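Local coordinates for ABC transporter, periplasmic substrate-binding protein (Thermotoga maritima, PDB 2HPG) that probably binds a solute in the periplasm as the extracytoplasmic receptor of a tripartite ATP-independent (TRAP) transporter, at residues P149-E154 and A282-S287. Sequence-based numbering, arbitrary orientation.
Sequences PIRKPE and AVIPAS
I284 turns its side chain toward the loop P149-E154, where its CG1-CD1 branch meets both P149 and R151, while CG2 packs on R151 alone of the two. The tight part is apolar: CD1 of I284 lies 4.0 Å from CB of P149, whose compact ring also rests on Y218. A branched aliphatic suits this buried place because its two branches together fill the space between proline ring and arginine chain without bringing in a polar atom that needs a partner. With CG1 beside the backbone N (chi1 -52°), CG2 stands anti to that N and meets CG of R151 at 4.0 Å. The looser, solvent side belongs to R151, an exposed residue whose chain, extended from CG to NE, crosses I284 at about a right angle; its NH2 leans obliquely on CD1 of I284 at 3.8 Å, and NE has a long, weak ion pair with E288. No hydrogen bond joins the segments, and the carbonyl O of I150, 4.2 Å from CG2 of I284, is buried without a polar partner. Shortening I284 to an alanine is likely to open a gap beside the P149 ring and leave the R151 chain freer to turn. This is plain packing of a loop against strand 282-284, which pairs in parallel with strand 218-234 in the mixed sheet of a family 7 (DctP-type) solute-binding protein.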
loop_
_atom_site.group_PDB
_atom_site.type_symbol
_atom_site.label_atom_id
_atom_site.label_comp_id
_atom_site.label_asym_id
_atom_site.label_seq_id
_atom_site.Cartn_x
_atom_site.Cartn_y
_atom_site.Cartn_z
ATOM N N PRO A 149 9.032 -18.228 15.604
ATOM C CA PRO A 149 7.786 -17.522 15.943
ATOM C C PRO A 149 8.053 -16.130 16.516
ATOM O O PRO A 149 9.001 -15.969 17.261
ATOM C CB PRO A 149 7.152 -18.385 17.030
ATOM C CG PRO A 149 7.974 -19.574 17.176
ATOM C CD PRO A 149 9.194 -19.478 16.356
ATOM N N ILE A 150 7.209 -15.158 16.173
ATOM C CA ILE A 150 7.356 -13.782 16.653
ATOM C C ILE A 150 6.099 -13.457 17.466
ATOM O O ILE A 150 5.002 -13.355 16.922
ATOM C CB ILE A 150 7.531 -12.770 15.468
ATOM C CG1 ILE A 150 8.729 -13.142 14.578
ATOM C CG2 ILE A 150 7.585 -11.306 15.979
ATOM C CD1 ILE A 150 10.082 -13.300 15.292
ATOM N N ARG A 151 6.264 -13.352 18.783
ATOM C CA ARG A 151 5.162 -13.045 19.700
ATOM C C ARG A 151 5.325 -11.730 20.453
ATOM O O ARG A 151 4.344 -11.188 20.953
ATOM C CB ARG A 151 5.023 -14.153 20.737
ATOM C CG ARG A 151 4.764 -15.525 20.145
ATOM C CD ARG A 151 4.436 -16.529 21.215
ATOM N NE ARG A 151 4.083 -17.821 20.632
ATOM C CZ ARG A 151 4.951 -18.752 20.256
ATOM N NH1 ARG A 151 6.254 -18.571 20.390
ATOM N NH2 ARG A 151 4.502 -19.886 19.742
ATOM N N LYS A 152 6.562 -11.258 20.550
ATOM C CA LYS A 152 6.919 -9.998 21.215
ATOM C C LYS A 152 8.112 -9.366 20.468
ATOM O O LYS A 152 8.832 -10.060 19.762
ATOM C CB LYS A 152 7.328 -10.267 22.667
ATOM C CG LYS A 152 8.503 -11.226 22.775
ATOM C CD LYS A 152 8.815 -11.615 24.205
ATOM C CE LYS A 152 9.731 -12.828 24.251
ATOM N NZ LYS A 152 10.750 -12.605 25.317
ATOM N N PRO A 153 8.315 -8.044 20.609
ATOM C CA PRO A 153 9.420 -7.363 19.932
ATOM C C PRO A 153 10.786 -8.028 20.074
ATOM O O PRO A 153 11.540 -8.086 19.119
ATOM C CB PRO A 153 9.414 -5.975 20.587
ATOM C CG PRO A 153 8.008 -5.743 20.917
ATOM C CD PRO A 153 7.464 -7.090 21.346
ATOM N N GLU A 154 11.097 -8.543 21.262
ATOM C CA GLU A 154 12.418 -9.119 21.531
ATOM C C GLU A 154 12.757 -10.277 20.593
ATOM O O GLU A 154 13.942 -10.560 20.353
ATOM C CB GLU A 154 12.488 -9.586 22.993
ATOM C CG GLU A 154 13.883 -10.051 23.456
ATOM C CD GLU A 154 14.208 -11.515 23.092
ATOM O OE1 GLU A 154 13.277 -12.380 23.058
ATOM O OE2 GLU A 154 15.411 -11.789 22.821
ATOM N N ALA A 282 3.020 -22.696 9.935
ATOM C CA ALA A 282 2.493 -22.503 11.272
ATOM C C ALA A 282 2.121 -21.052 11.461
ATOM O O ALA A 282 2.965 -20.180 11.312
ATOM C CB ALA A 282 3.528 -22.887 12.302
ATOM N N VAL A 283 0.857 -20.796 11.780
ATOM C CA VAL A 283 0.377 -19.437 12.034
ATOM C C VAL A 283 0.422 -19.168 13.514
ATOM O O VAL A 283 -0.101 -19.955 14.286
ATOM C CB VAL A 283 -1.062 -19.264 11.544
ATOM C CG1 VAL A 283 -1.599 -17.891 11.912
ATOM C CG2 VAL A 283 -1.103 -19.458 10.062
ATOM N N ILE A 284 1.068 -18.069 13.916
ATOM C CA ILE A 284 0.984 -17.558 15.273
ATOM C C ILE A 284 -0.122 -16.509 15.272
ATOM O O ILE A 284 0.066 -15.430 14.728
ATOM C CB ILE A 284 2.298 -16.916 15.725
ATOM C CG1 ILE A 284 3.469 -17.883 15.500
ATOM C CG2 ILE A 284 2.206 -16.522 17.179
ATOM C CD1 ILE A 284 3.328 -19.202 16.227
ATOM N N PRO A 285 -1.305 -16.841 15.827
ATOM C CA PRO A 285 -2.459 -15.962 15.679
ATOM C C PRO A 285 -2.274 -14.663 16.437
ATOM O O PRO A 285 -1.438 -14.591 17.337
ATOM C CB PRO A 285 -3.627 -16.760 16.292
ATOM C CG PRO A 285 -3.088 -18.052 16.716
ATOM C CD PRO A 285 -1.611 -18.041 16.626
ATOM N N ALA A 286 -3.052 -13.654 16.068
ATOM C CA ALA A 286 -2.919 -12.320 16.658
ATOM C C ALA A 286 -3.093 -12.382 18.175
ATOM O O ALA A 286 -2.301 -11.810 18.934
ATOM C CB ALA A 286 -3.938 -11.343 16.020
ATOM N N SER A 287 -4.100 -13.130 18.618
ATOM C CA SER A 287 -4.395 -13.290 20.044
ATOM C C SER A 287 -3.245 -13.844 20.874
ATOM O O SER A 287 -3.241 -13.685 22.092
ATOM C CB SER A 287 -5.616 -14.185 20.214
ATOM O OG SER A 287 -5.332 -15.502 19.778
#